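Local atomic coordinates of putative exported protein (Bacteroides fragilis NCTC 9343, PDB entry 3IEE), a protein that is of unknown function but is probably exported as a lipoprotein, and folds into an almost wholly alpha-helical structure without beta strands. Residues 256-259 / 260-264; 230-233 / 234-238; 201-204 / 205-208; 27-30 / 31-35. One frame throughout, in Å; residues are numbered along the deposited sequence.

In the fold
Each of the four interactions lies within a single helix, between side chains and backbone groups about one turn apart. Along the chain interaction 4 comes first, on helix 17-40, followed by interaction 3 on helix 197-215, interaction 2 on helix 224-247 and interaction 1 on helix 255-268. The last three helices are consecutive and pack together in the DUF3829-like C-terminal region, the interaction centres being about 16 to 17 Å apart; interactions 2 and 3 touch, V237 CG1 lying 3.9 Å from L207 CD1. Interaction 4 lies on the first long helix, in the DUF6845 range, about 24 to 25 Å from the others between centres.

Interaction 1 of 4, residues 256-259 / 260-264; sequences ADYD and MLTSA
T262 presses its methyl against the ring of Y258, one turn earlier on helix 255-268, and this i/i+4 pair is the tight part of the contact. CG2 of T262 sits over one ring face in a close CH-pi contact, 3.4 Å from the centroid of the Y258 ring, displaced toward the CE2-CZ side of the rim; its nearest ring atom is CE2 of Y258 at 3.2 Å. CG of Y258 is anti to the backbone N (chi1 180°), which swings the ring outward, beside the side chain of T262, and the two side chains meet nearly at right angles. Y189 and L186 of helix 169-189 pack nearby, against Y258 and T262 respectively.

The polar side turns on one carbonyl. D259 O accepts three hydrogen bonds: from S263 N at 2.9 Å, from S263 OG at 2.7 Å and from T262 OG1 at 3.1 Å. The threonine hydroxyl comes in at a steep C=O...O angle of 102°, above the carbonyl plane, whereas the serine hydroxyl approaches closer to the C=O direction. The carboxylate of D259 looks the other way: OD1 stands at the edge of the Y258 ring, in plane, and is held by K44 in a salt bridge.

Packing is looser at selenomethionine M260, present in two conformers, and D257 OD1 beside it is held by K250 in a salt bridge. A256 and S263 lie on the solvent side. Serine and threonine hydroxyls folded back onto a carbonyl of the preceding turn are a familiar feature of alpha helices, here in the last helix of an all-helical fold.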
ATOM      1  N   ALA A 256      -5.721  13.199 -11.207  1.00 17.15           N
ATOM      2  CA  ALA A 256      -5.133  14.492 -10.774  1.00 17.42           C
ATOM      3  C   ALA A 256      -5.089  14.551  -9.230  1.00 16.71           C
ATOM      4  O   ALA A 256      -4.126  15.063  -8.635  1.00 17.92           O
ATOM      5  CB  ALA A 256      -5.892  15.626 -11.295  1.00 17.96           C
ATOM      6  N   ASP A 257      -6.191  14.109  -8.622  1.00 17.87           N
ATOM      7  CA  ASP A 257      -6.277  14.060  -7.152  1.00 14.78           C
ATOM      8  C   ASP A 257      -5.273  13.055  -6.590  1.00 14.48           C
ATOM      9  O   ASP A 257      -4.564  13.372  -5.630  1.00 14.37           O
ATOM     10  CB  ASP A 257      -7.709  13.758  -6.714  1.00 17.81           C
ATOM     11  CG  ASP A 257      -8.643  14.968  -6.887  1.00 14.93           C
ATOM     12  OD1 ASP A 257      -8.172  16.119  -6.884  1.00 20.67           O
ATOM     13  OD2 ASP A 257      -9.855  14.768  -7.010  1.00 27.00           O
ATOM     14  N   TYR A 258      -5.179  11.869  -7.198  1.00 16.09           N
ATOM     15  CA  TYR A 258      -4.229  10.877  -6.739  1.00 15.42           C
ATOM     16  C   TYR A 258      -2.810  11.379  -6.782  1.00 18.42           C
ATOM     17  O   TYR A 258      -2.051  11.240  -5.835  1.00 17.96           O
ATOM     18  CB  TYR A 258      -4.340   9.578  -7.536  1.00 19.36           C
ATOM     19  CG  TYR A 258      -3.336   8.519  -7.073  1.00 18.56           C
ATOM     20  CD1 TYR A 258      -3.599   7.687  -5.968  1.00 19.94           C
ATOM     21  CD2 TYR A 258      -2.146   8.327  -7.751  1.00 26.00           C
ATOM     22  CE1 TYR A 258      -2.706   6.710  -5.586  1.00 21.56           C
ATOM     23  CE2 TYR A 258      -1.227   7.341  -7.348  1.00 27.81           C
ATOM     24  CZ  TYR A 258      -1.529   6.535  -6.257  1.00 23.93           C
ATOM     25  OH  TYR A 258      -0.583   5.594  -5.851  1.00 26.05           O
ATOM     26  N   ASP A 259      -2.471  11.997  -7.913  1.00 19.16           N
ATOM     27  CA  ASP A 259      -1.142  12.511  -8.128  1.00 18.53           C
ATOM     28  C   ASP A 259      -0.882  13.711  -7.180  1.00 17.39           C
ATOM     29  O   ASP A 259       0.232  13.906  -6.721  1.00 16.81           O
ATOM     30  CB  ASP A 259      -1.007  12.920  -9.581  1.00 20.32           C
ATOM     31  CG  ASP A 259      -1.035  11.715 -10.534  1.00 20.79           C
ATOM     32  OD1 ASP A 259      -0.889  10.523 -10.091  1.00 22.52           O
ATOM     33  OD2 ASP A 259      -1.220  11.994 -11.734  1.00 20.03           O
HETATM   34  N   MSE A 260      -1.909  14.505  -6.874  0.70 18.14           N
HETATM   35  CA  MSE A 260      -1.732  15.584  -5.904  0.70 15.17           C
HETATM   36  C   MSE A 260      -1.340  14.983  -4.548  0.70 16.86           C
HETATM   37  O   MSE A 260      -0.394  15.443  -3.881  0.70 18.57           O
HETATM   38  CB  MSE A 260      -3.004  16.403  -5.722  0.70 14.42           C
HETATM   39  CG  MSE A 260      -2.833  17.571  -4.813  0.70 17.07           C
HETATM   40 SE   MSE A 260      -4.559  18.510  -4.657  0.53 22.74          SE
HETATM   41  CE  MSE A 260      -5.632  17.082  -3.838  0.70 17.39           C
ATOM     42  N   LEU A 261      -2.089  13.958  -4.145  1.00 16.91           N
ATOM     43  CA  LEU A 261      -1.847  13.333  -2.839  1.00 16.67           C
ATOM     44  C   LEU A 261      -0.470  12.634  -2.801  1.00 15.04           C
ATOM     45  O   LEU A 261       0.241  12.743  -1.788  1.00 18.44           O
ATOM     46  CB  LEU A 261      -2.953  12.346  -2.501  1.00 14.72           C
ATOM     47  CG  LEU A 261      -4.333  12.966  -2.231  1.00 14.98           C
ATOM     48  CD1 LEU A 261      -5.406  11.894  -2.022  1.00 16.49           C
ATOM     49  CD2 LEU A 261      -4.323  13.923  -1.036  1.00 15.30           C
ATOM     50  N   THR A 262      -0.126  11.903  -3.875  1.00 18.75           N
ATOM     51  CA  THR A 262       1.115  11.111  -3.868  1.00 19.57           C
ATOM     52  C   THR A 262       2.229  12.120  -3.853  1.00 18.88           C
ATOM     53  O   THR A 262       3.209  11.977  -3.148  1.00 20.31           O
ATOM     54  CB  THR A 262       1.251  10.183  -5.082  1.00 19.63           C
ATOM     55  OG1 THR A 262       1.266  10.966  -6.267  1.00 27.91           O
ATOM     56  CG2 THR A 262       0.142   9.154  -5.155  1.00 18.08           C
ATOM     57  N   SER A 263       2.060  13.218  -4.589  1.00 21.59           N
ATOM     58  CA  SER A 263       3.064  14.279  -4.559  1.00 23.59           C
ATOM     59  C   SER A 263       3.236  14.934  -3.184  1.00 23.73           C
ATOM     60  O   SER A 263       4.366  15.270  -2.794  1.00 23.69           O
ATOM     61  CB  SER A 263       2.767  15.327  -5.636  1.00 24.34           C
ATOM     62  OG  SER A 263       2.821  14.687  -6.917  1.00 25.93           O
ATOM     63  N   ALA A 264       2.136  15.079  -2.453  1.00 23.82           N
ATOM     64  CA  ALA A 264       2.161  15.638  -1.096  1.00 22.66           C
ATOM     65  C   ALA A 264       2.950  14.678  -0.177  1.00 21.36           C
ATOM     66  O   ALA A 264       3.824  15.090   0.608  1.00 21.86           O
ATOM     67  CB  ALA A 264       0.751  15.885  -0.593  1.00 22.85           C
TER

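Interaction 2 of 4, residues 230-233 / 234-238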
ATOM      1  N   TYR A 230      12.218  17.307  11.026  1.00 12.59           N
ATOM      2  CA  TYR A 230      11.078  16.609  11.653  1.00 12.16           C
ATOM      3  C   TYR A 230       9.830  17.500  11.655  1.00 10.97           C
ATOM      4  O   TYR A 230       8.764  17.106  11.195  1.00 11.41           O
ATOM      5  CB  TYR A 230      11.446  16.161  13.046  1.00 10.56           C
ATOM      6  CG  TYR A 230      10.343  15.372  13.700  1.00 11.55           C
ATOM      7  CD1 TYR A 230       9.888  14.150  13.157  1.00 13.36           C
ATOM      8  CD2 TYR A 230       9.744  15.837  14.848  1.00 13.61           C
ATOM      9  CE1 TYR A 230       8.873  13.478  13.733  1.00 15.12           C
ATOM     10  CE2 TYR A 230       8.725  15.140  15.456  1.00 14.34           C
ATOM     11  CZ  TYR A 230       8.305  13.969  14.926  1.00 13.48           C
ATOM     12  OH  TYR A 230       7.307  13.278  15.507  1.00 14.54           O
ATOM     13  N   GLN A 231       9.973  18.739  12.098  1.00 11.32           N
ATOM     14  CA  GLN A 231       8.811  19.639  12.146  1.00 11.38           C
ATOM     15  C   GLN A 231       8.295  20.002  10.729  1.00 13.09           C
ATOM     16  O   GLN A 231       7.104  20.138  10.540  1.00 13.47           O
ATOM     17  CB  GLN A 231       9.094  20.853  13.016  1.00 11.15           C
ATOM     18  CG  GLN A 231       9.416  20.490  14.450  1.00 12.32           C
ATOM     19  CD  GLN A 231       9.354  21.690  15.360  1.00 12.51           C
ATOM     20  OE1 GLN A 231       9.528  22.846  14.898  1.00 12.94           O
ATOM     21  NE2 GLN A 231       9.112  21.439  16.654  1.00 12.27           N
ATOM     22  N   ALA A 232       9.182  20.092   9.720  1.00 12.68           N
ATOM     23  CA  ALA A 232       8.745  20.242   8.319  1.00 13.39           C
ATOM     24  C   ALA A 232       7.911  19.036   7.864  1.00 12.11           C
ATOM     25  O   ALA A 232       6.852  19.205   7.238  1.00 14.76           O
ATOM     26  CB  ALA A 232       9.972  20.425   7.387  1.00 14.57           C
ATOM     27  N   PHE A 233       8.345  17.839   8.255  1.00 11.55           N
ATOM     28  CA  PHE A 233       7.597  16.607   7.954  1.00 12.40           C
ATOM     29  C   PHE A 233       6.208  16.688   8.585  1.00 13.01           C
ATOM     30  O   PHE A 233       5.196  16.460   7.903  1.00 13.33           O
ATOM     31  CB  PHE A 233       8.342  15.371   8.459  1.00 13.77           C
ATOM     32  CG  PHE A 233       7.556  14.092   8.352  1.00 10.79           C
ATOM     33  CD1 PHE A 233       7.404  13.461   7.116  1.00 17.52           C
ATOM     34  CD2 PHE A 233       6.982  13.503   9.483  1.00 16.88           C
ATOM     35  CE1 PHE A 233       6.674  12.293   7.001  1.00 19.46           C
ATOM     36  CE2 PHE A 233       6.290  12.360   9.363  1.00 15.43           C
ATOM     37  CZ  PHE A 233       6.144  11.742   8.128  1.00 18.71           C
ATOM     38  N   LEU A 234       6.141  17.057   9.871  1.00 11.97           N
ATOM     39  CA  LEU A 234       4.846  17.145  10.559  1.00 10.05           C
ATOM     40  C   LEU A 234       3.886  18.130   9.867  1.00 10.54           C
ATOM     41  O   LEU A 234       2.688  17.888   9.769  1.00 11.63           O
ATOM     42  CB  LEU A 234       5.034  17.562  12.013  1.00 10.51           C
ATOM     43  CG  LEU A 234       5.742  16.610  12.958  1.00 14.01           C
ATOM     44  CD1 LEU A 234       5.629  17.052  14.418  1.00 10.89           C
ATOM     45  CD2 LEU A 234       5.214  15.206  12.759  1.00 13.64           C
ATOM     46  N   SER A 235       4.436  19.265   9.457  0.60 11.43           N
ATOM     47  CA  SER A 235       3.650  20.272   8.735  0.60 11.86           C
ATOM     48  C   SER A 235       3.100  19.707   7.431  0.60 11.46           C
ATOM     49  O   SER A 235       1.920  19.927   7.081  0.60 13.09           O
ATOM     50  CB  SER A 235       4.500  21.534   8.507  0.60 11.90           C
ATOM     51  OG  SER A 235       3.742  22.553   7.864  0.60 12.18           O
ATOM     52  N   GLN A 236       3.904  18.911   6.755  1.00 13.68           N
ATOM     53  CA  GLN A 236       3.489  18.285   5.502  1.00 13.56           C
ATOM     54  C   GLN A 236       2.448  17.181   5.691  1.00 14.38           C
ATOM     55  O   GLN A 236       1.551  16.985   4.847  1.00 13.63           O
ATOM     56  CB  GLN A 236       4.715  17.768   4.780  1.00 18.61           C
ATOM     57  CG  GLN A 236       5.506  18.948   4.326  1.00 24.93           C
ATOM     58  CD  GLN A 236       6.751  18.557   3.610  1.00 34.56           C
ATOM     59  OE1 GLN A 236       6.681  17.797   2.646  1.00 44.64           O
ATOM     60  NE2 GLN A 236       7.898  19.075   4.046  1.00 42.03           N
ATOM     61  N   VAL A 237       2.569  16.468   6.792  1.00 14.32           N
ATOM     62  CA  VAL A 237       1.548  15.480   7.139  1.00 12.49           C
ATOM     63  C   VAL A 237       0.204  16.166   7.347  1.00 12.49           C
ATOM     64  O   VAL A 237      -0.829  15.722   6.858  1.00 13.06           O
ATOM     65  CB  VAL A 237       1.924  14.641   8.378  1.00 13.24           C
ATOM     66  CG1 VAL A 237       0.727  13.744   8.768  1.00 11.66           C
ATOM     67  CG2 VAL A 237       3.233  13.874   8.132  1.00 12.79           C
ATOM     68  N   GLU A 238       0.206  17.268   8.062  1.00 11.22           N
ATOM     69  CA  GLU A 238      -0.994  18.034   8.287  1.00 13.33           C
ATOM     70  C   GLU A 238      -1.609  18.527   6.959  1.00 12.23           C
ATOM     71  O   GLU A 238      -2.824  18.426   6.747  1.00 12.50           O
ATOM     72  CB  GLU A 238      -0.699  19.142   9.263  1.00 16.21           C
ATOM     73  CG  GLU A 238      -1.951  19.932   9.638  1.00 16.16           C
ATOM     74  CD  GLU A 238      -1.890  20.608  10.972  1.00 24.77           C
ATOM     75  OE1 GLU A 238      -0.981  20.357  11.762  1.00 22.29           O
ATOM     76  OE2 GLU A 238      -2.797  21.432  11.236  1.00 30.82           O
TER
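Y230 O takes the amide of L234 in a 2.9 Å hydrogen bond from L234 N, one of four successive i/i+4 bonds that run through this part of helix 224-247. V237 N repeats the pattern on F233 O at 2.9 Å. On this alpha-helical frame two aromatic-aliphatic pairs are built, each with its partner one turn further on.

In the first, the branch point of L234 lies over a face of the Y230 ring, CG standing 4.3 Å from the centroid and displaced toward the rim. The two methyls spread across the far end of the ring: CD1 of L234 comes to 3.8 Å from CE2 of Y230, while CD2 of L234 is 4.0 Å from the phenolic OH. That hydroxyl is hydrogen-bonded to S174, which ties the ring to helix 169-189. L211 and A214 of helix 197-215 also pack on L234.

F233 and V237 form the second pair. With CG of F233 anti to its amide nitrogen (chi1 172°), the ring projects outward from the helix, where V237 can lie over one face. M182 of helix 169-189 and S268 of helix 255-268 touch the phenylalanine. CG2 of V237, the branch anti to the valine's carbonyl carbon, makes the CH-pi contact: it hovers over that face, 18° off the ring normal, and is 3.6 Å from CZ of F233.

Interaction 3 of 4, residues 201-204 / 205-208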
ATOM      1  N   ASP A 201     -11.565   7.463   5.470  1.00 12.14           N
ATOM      2  CA  ASP A 201     -11.778   8.362   6.618  1.00 12.11           C
ATOM      3  C   ASP A 201     -11.199   7.782   7.917  1.00 14.26           C
ATOM      4  O   ASP A 201     -10.657   8.524   8.760  1.00 14.26           O
ATOM      5  CB  ASP A 201     -13.251   8.680   6.778  1.00 10.94           C
ATOM      6  CG  ASP A 201     -13.851   9.353   5.563  1.00 10.11           C
ATOM      7  OD1 ASP A 201     -13.126   9.934   4.742  1.00 14.56           O
ATOM      8  OD2 ASP A 201     -15.098   9.342   5.442  1.00 16.58           O
ATOM      9  N   LEU A 202     -11.317   6.469   8.081  1.00 13.94           N
ATOM     10  CA  LEU A 202     -10.818   5.779   9.254  1.00 15.44           C
ATOM     11  C   LEU A 202      -9.300   5.913   9.302  1.00 14.09           C
ATOM     12  O   LEU A 202      -8.702   6.224  10.355  1.00 12.77           O
ATOM     13  CB  LEU A 202     -11.195   4.295   9.164  1.00 15.29           C
ATOM     14  CG  LEU A 202     -10.973   3.454  10.411  1.00 24.23           C
ATOM     15  CD1 LEU A 202     -11.703   4.024  11.640  1.00 27.68           C
ATOM     16  CD2 LEU A 202     -11.465   2.038  10.100  1.00 20.80           C
ATOM     17  N   LYS A 203      -8.655   5.703   8.163  1.00 12.03           N
ATOM     18  CA  LYS A 203      -7.202   5.802   8.121  1.00 13.32           C
ATOM     19  C   LYS A 203      -6.708   7.255   8.312  1.00 11.68           C
ATOM     20  O   LYS A 203      -5.648   7.469   8.906  1.00 13.78           O
ATOM     21  CB  LYS A 203      -6.631   5.224   6.828  1.00 15.47           C
ATOM     22  CG  LYS A 203      -6.854   3.727   6.663  1.00 18.38           C
ATOM     23  CD  LYS A 203      -6.147   2.885   7.707  1.00 26.50           C
ATOM     24  CE  LYS A 203      -4.672   2.623   7.362  1.00 32.71           C
ATOM     25  NZ  LYS A 203      -4.026   1.681   8.336  1.00 29.59           N
ATOM     26  N   VAL A 204      -7.466   8.234   7.818  1.00 13.05           N
ATOM     27  CA  VAL A 204      -7.166   9.655   8.076  1.00 12.73           C
ATOM     28  C   VAL A 204      -7.282   9.963   9.560  1.00 12.85           C
ATOM     29  O   VAL A 204      -6.442  10.699  10.156  1.00 13.72           O
ATOM     30  CB  VAL A 204      -8.049  10.588   7.247  1.00 15.74           C
ATOM     31  CG1 VAL A 204      -7.889  12.028   7.755  1.00 13.53           C
ATOM     32  CG2 VAL A 204      -7.723  10.429   5.752  1.00 11.30           C
ATOM     33  N   ALA A 205      -8.251   9.335  10.226  1.00 12.54           N
ATOM     34  CA  ALA A 205      -8.384   9.509  11.671  1.00 13.96           C
ATOM     35  C   ALA A 205      -7.206   8.864  12.403  1.00 13.63           C
ATOM     36  O   ALA A 205      -6.723   9.403  13.396  1.00 15.52           O
ATOM     37  CB  ALA A 205      -9.760   8.907  12.157  1.00 14.33           C
ATOM     38  N   GLU A 206      -6.696   7.731  11.914  1.00 13.69           N
ATOM     39  CA  GLU A 206      -5.481   7.116  12.504  1.00 15.58           C
ATOM     40  C   GLU A 206      -4.294   8.034  12.313  1.00 13.78           C
ATOM     41  O   GLU A 206      -3.491   8.247  13.247  1.00 14.72           O
ATOM     42  CB  GLU A 206      -5.146   5.783  11.862  1.00 16.61           C
ATOM     43  CG  GLU A 206      -6.118   4.674  12.185  1.00 25.83           C
ATOM     44  CD  GLU A 206      -5.811   3.385  11.420  1.00 27.01           C
ATOM     45  OE1 GLU A 206      -4.688   3.238  10.835  1.00 29.77           O
ATOM     46  OE2 GLU A 206      -6.737   2.525  11.399  1.00 38.41           O
ATOM     47  N   LEU A 207      -4.159   8.544  11.094  1.00 13.51           N
ATOM     48  CA  LEU A 207      -3.060   9.461  10.787  1.00 12.19           C
ATOM     49  C   LEU A 207      -3.114  10.680  11.709  1.00 11.83           C
ATOM     50  O   LEU A 207      -2.088  11.161  12.213  1.00 12.29           O
ATOM     51  CB  LEU A 207      -3.068   9.827   9.317  1.00 13.02           C
ATOM     52  CG  LEU A 207      -1.864  10.676   8.843  1.00 12.36           C
ATOM     53  CD1 LEU A 207      -0.493  10.091   9.194  1.00 12.20           C
ATOM     54  CD2 LEU A 207      -2.007  10.924   7.343  1.00 13.93           C
ATOM     55  N   THR A 208      -4.319  11.200  11.896  1.00 10.54           N
ATOM     56  CA  THR A 208      -4.504  12.348  12.795  1.00 12.48           C
ATOM     57  C   THR A 208      -4.060  12.040  14.246  1.00 10.92           C
ATOM     58  O   THR A 208      -3.366  12.837  14.853  1.00 12.03           O
ATOM     59  CB  THR A 208      -5.935  12.836  12.731  1.00 13.23           C
ATOM     60  OG1 THR A 208      -6.242  13.283  11.394  1.00 13.89           O
ATOM     61  CG2 THR A 208      -6.165  13.982  13.737  1.00 15.74           C
TER
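An i/i+3 salt bridge and a threonine hydroxyl turned back on the backbone mark this part of helix 197-215. K203 NZ donates to E206 OE1 at 3.0 Å, meeting the carboxylate on its syn side and 23° out of its plane. The lysine gets there by folding: chi2 (-64°) and chi3 (-83°) both bend the chain, while the glutamate stays extended beyond CG. The methylene CD of K203 consequently lies beside the carboxylate as well, 3.5 Å from E206 OE1. S184, I185 and L188 of helix 169-189 pack on the lysine.

Further round the helix, V204 O accepts two hydrogen bonds, from T208 N at 2.8 Å and from T208 OG1 at 2.9 Å. These donors reach it from opposite faces of the carbonyl plane. V204 and T208 both touch helix 224-247, through V244 and I241.

The bridge pairs a buried lysine with a partly exposed glutamate in the same helix, so the ammonium charge is probably balanced locally while the lysine's methylenes pack on the neighbouring helix. The T208 hydroxyl gives its hydrogen to the carbonyl of V204, one turn back, and so is satisfied within the helix.

Interaction 4 of 4, residues 27-30 / 31-35; sequences IKYY and NTSLG. With EDO (1,2-ethanediol), chain H.
The ring of Y30 meets N31 and a bound 1,2-ethanediol at its edge, both near the ring plane. N31 OD1 approaches CD2 of Y30 at 3.4 Å, with the amide turned 66° from the ring; at the far end the diol's O2 faces the phenol. A methyl of L34, one turn on, comes to the ring obliquely, CD2 of L34 being 4.3 Å from CE2 of Y30. The neighbouring ring, that of Y29, has S33 OG beside it at 3.3 Å from CE1, again at a slant. It also packs edge-to-face with F85 and hydrogen-bonds through its own hydroxyl to the carbonyl of V78.

Y30 OH and O2 of the diol are 2.4 Å apart, improbably short for a hydrogen bond and perhaps a sign that the diol is imprecisely placed, so the detail of this pair is doubtful. The diol also bonds S180 and probably came from the crystallisation liquor. A water donates to K28 O and is also hydrogen-bonded to T32 OG1, bridging one turn.

Y29 O is gripped twice: S33 N and S33 OG each donate to it at 2.9 Å, from opposite faces of the carbonyl plane. With OG beside its own backbone N (chi1 -66°), the serine folds back over the preceding turn of helix 17-40. The same OG is hydrogen-bonded to the hydroxyl of Y97 on helix 87-119, so one serine hydroxyl both doubles the hold on a backbone carbonyl and links it to the neighbouring helix.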
ATOM      1  N   ILE A  27      12.581  -6.386  10.092  1.00 13.33           N
ATOM      2  CA  ILE A  27      12.597  -5.196   9.207  1.00 14.69           C
ATOM      3  C   ILE A  27      12.972  -5.543   7.761  1.00 13.43           C
ATOM      4  O   ILE A  27      12.358  -5.013   6.819  1.00 15.85           O
ATOM      5  CB  ILE A  27      13.453  -4.049   9.803  1.00 15.06           C
ATOM      6  CG1 ILE A  27      12.913  -3.607  11.177  1.00 16.14           C
ATOM      7  CG2 ILE A  27      13.471  -2.839   8.859  1.00 18.20           C
ATOM      8  CD1 ILE A  27      11.558  -3.064  11.124  1.00 22.87           C
ATOM      9  N   LYS A  28      13.922  -6.465   7.596  0.50 14.33           N
ATOM     10  CA  LYS A  28      14.289  -7.017   6.290  0.50 15.43           C
ATOM     11  C   LYS A  28      13.050  -7.534   5.566  0.50 15.19           C
ATOM     12  O   LYS A  28      12.774  -7.155   4.428  0.50 11.85           O
ATOM     13  CB  LYS A  28      15.293  -8.139   6.447  0.50 17.93           C
ATOM     14  CG  LYS A  28      16.739  -7.676   6.641  0.50 22.16           C
ATOM     15  CD  LYS A  28      17.604  -8.849   7.100  0.50 23.05           C
ATOM     16  CE  LYS A  28      19.102  -8.676   6.821  0.50 27.59           C
ATOM     17  NZ  LYS A  28      19.828  -9.882   7.260  0.50 26.00           N
ATOM     18  N   TYR A  29      12.273  -8.364   6.259  1.00 14.18           N
ATOM     19  CA  TYR A  29      11.055  -8.947   5.647  1.00 13.25           C
ATOM     20  C   TYR A  29      10.032  -7.890   5.272  1.00 12.94           C
ATOM     21  O   TYR A  29       9.390  -7.983   4.204  1.00 13.37           O
ATOM     22  CB  TYR A  29      10.455 -10.017   6.536  1.00 14.01           C
ATOM     23  CG  TYR A  29       9.290 -10.755   5.921  1.00 10.81           C
ATOM     24  CD1 TYR A  29       7.990 -10.251   6.033  1.00 14.11           C
ATOM     25  CD2 TYR A  29       9.469 -11.938   5.212  1.00 11.50           C
ATOM     26  CE1 TYR A  29       6.899 -10.945   5.482  1.00 16.37           C
ATOM     27  CE2 TYR A  29       8.395 -12.637   4.655  1.00 15.23           C
ATOM     28  CZ  TYR A  29       7.098 -12.108   4.775  1.00 15.29           C
ATOM     29  OH  TYR A  29       6.013 -12.755   4.236  1.00 13.40           O
ATOM     30  N   TYR A  30       9.866  -6.885   6.123  1.00 14.37           N
ATOM     31  CA  TYR A  30       9.024  -5.737   5.828  1.00 13.13           C
ATOM     32  C   TYR A  30       9.526  -5.035   4.560  1.00 12.35           C
ATOM     33  O   TYR A  30       8.748  -4.738   3.662  1.00 13.83           O
ATOM     34  CB  TYR A  30       9.000  -4.699   6.971  1.00 17.54           C
ATOM     35  CG  TYR A  30       8.253  -3.433   6.557  1.00 15.39           C
ATOM     36  CD1 TYR A  30       6.873  -3.355   6.620  1.00 16.84           C
ATOM     37  CD2 TYR A  30       8.939  -2.337   6.044  1.00 20.10           C
ATOM     38  CE1 TYR A  30       6.192  -2.209   6.207  1.00 19.06           C
ATOM     39  CE2 TYR A  30       8.263  -1.205   5.633  1.00 19.29           C
ATOM     40  CZ  TYR A  30       6.915  -1.131   5.712  1.00 22.74           C
ATOM     41  OH  TYR A  30       6.295   0.048   5.289  1.00 25.22           O
ATOM     42  N   ASN A  31      10.818  -4.746   4.486  1.00 15.38           N
ATOM     43  CA  ASN A  31      11.330  -4.013   3.337  1.00 15.87           C
ATOM     44  C   ASN A  31      11.184  -4.777   2.035  1.00 14.36           C
ATOM     45  O   ASN A  31      10.829  -4.181   0.996  1.00 15.56           O
ATOM     46  CB  ASN A  31      12.800  -3.608   3.576  1.00 16.60           C
ATOM     47  CG  ASN A  31      12.939  -2.493   4.622  1.00 15.39           C
ATOM     48  OD1 ASN A  31      12.039  -1.654   4.799  1.00 23.99           O
ATOM     49  ND2 ASN A  31      14.114  -2.437   5.255  1.00 22.51           N
ATOM     50  N   THR A  32      11.415  -6.080   2.078  1.00 13.37           N
ATOM     51  CA  THR A  32      11.190  -6.911   0.906  1.00 14.97           C
ATOM     52  C   THR A  32       9.702  -6.895   0.534  1.00 15.92           C
ATOM     53  O   THR A  32       9.347  -6.789  -0.643  1.00 13.77           O
ATOM     54  CB  THR A  32      11.685  -8.348   1.130  1.00 15.75           C
ATOM     55  OG1 THR A  32      13.114  -8.307   1.292  1.00 16.42           O
ATOM     56  CG2 THR A  32      11.286  -9.267  -0.036  1.00 17.63           C
ATOM     57  N   SER A  33       8.842  -7.003   1.557  1.00 12.50           N
ATOM     58  CA  SER A  33       7.388  -6.971   1.352  1.00 13.86           C
ATOM     59  C   SER A  33       6.917  -5.673   0.714  1.00 14.55           C
ATOM     60  O   SER A  33       6.057  -5.688  -0.182  1.00 16.27           O
ATOM     61  CB  SER A  33       6.596  -7.167   2.654  1.00 10.73           C
ATOM     62  OG  SER A  33       6.744  -8.462   3.242  1.00 13.37           O
ATOM     63  N   LEU A  34       7.484  -4.551   1.149  1.00 14.75           N
ATOM     64  CA  LEU A  34       7.102  -3.248   0.626  1.00 16.14           C
ATOM     65  C   LEU A  34       7.352  -3.218  -0.873  1.00 15.74           C
ATOM     66  O   LEU A  34       6.517  -2.777  -1.643  1.00 15.25           O
ATOM     67  CB  LEU A  34       7.915  -2.141   1.318  1.00 17.66           C
ATOM     68  CG  LEU A  34       7.564  -0.674   0.949  1.00 21.12           C
ATOM     69  CD1 LEU A  34       6.180  -0.324   1.426  1.00 23.37           C
ATOM     70  CD2 LEU A  34       8.585   0.319   1.584  1.00 23.14           C
ATOM     71  N   GLY A  35       8.523  -3.676  -1.276  1.00 15.30           N
ATOM     72  CA  GLY A  35       8.875  -3.721  -2.704  1.00 16.35           C
ATOM     73  C   GLY A  35       8.049  -4.686  -3.532  1.00 13.93           C
ATOM     74  O   GLY A  35       7.590  -4.382  -4.645  1.00 16.36           O
TER
HETATM   75  C1  EDO H 307       2.328   0.584   3.103  1.00 36.56           C
HETATM   76  O1  EDO H 307       1.160   0.953   3.872  1.00 26.90           O
HETATM   77  C2  EDO H 307       3.631   1.123   3.704  1.00 36.64           C
HETATM   78  O2  EDO H 307       3.994   0.405   4.915  1.00 40.61           O
HETATM   79  O   HOH W   1      15.130  -6.326   2.796  1.00 31.22           O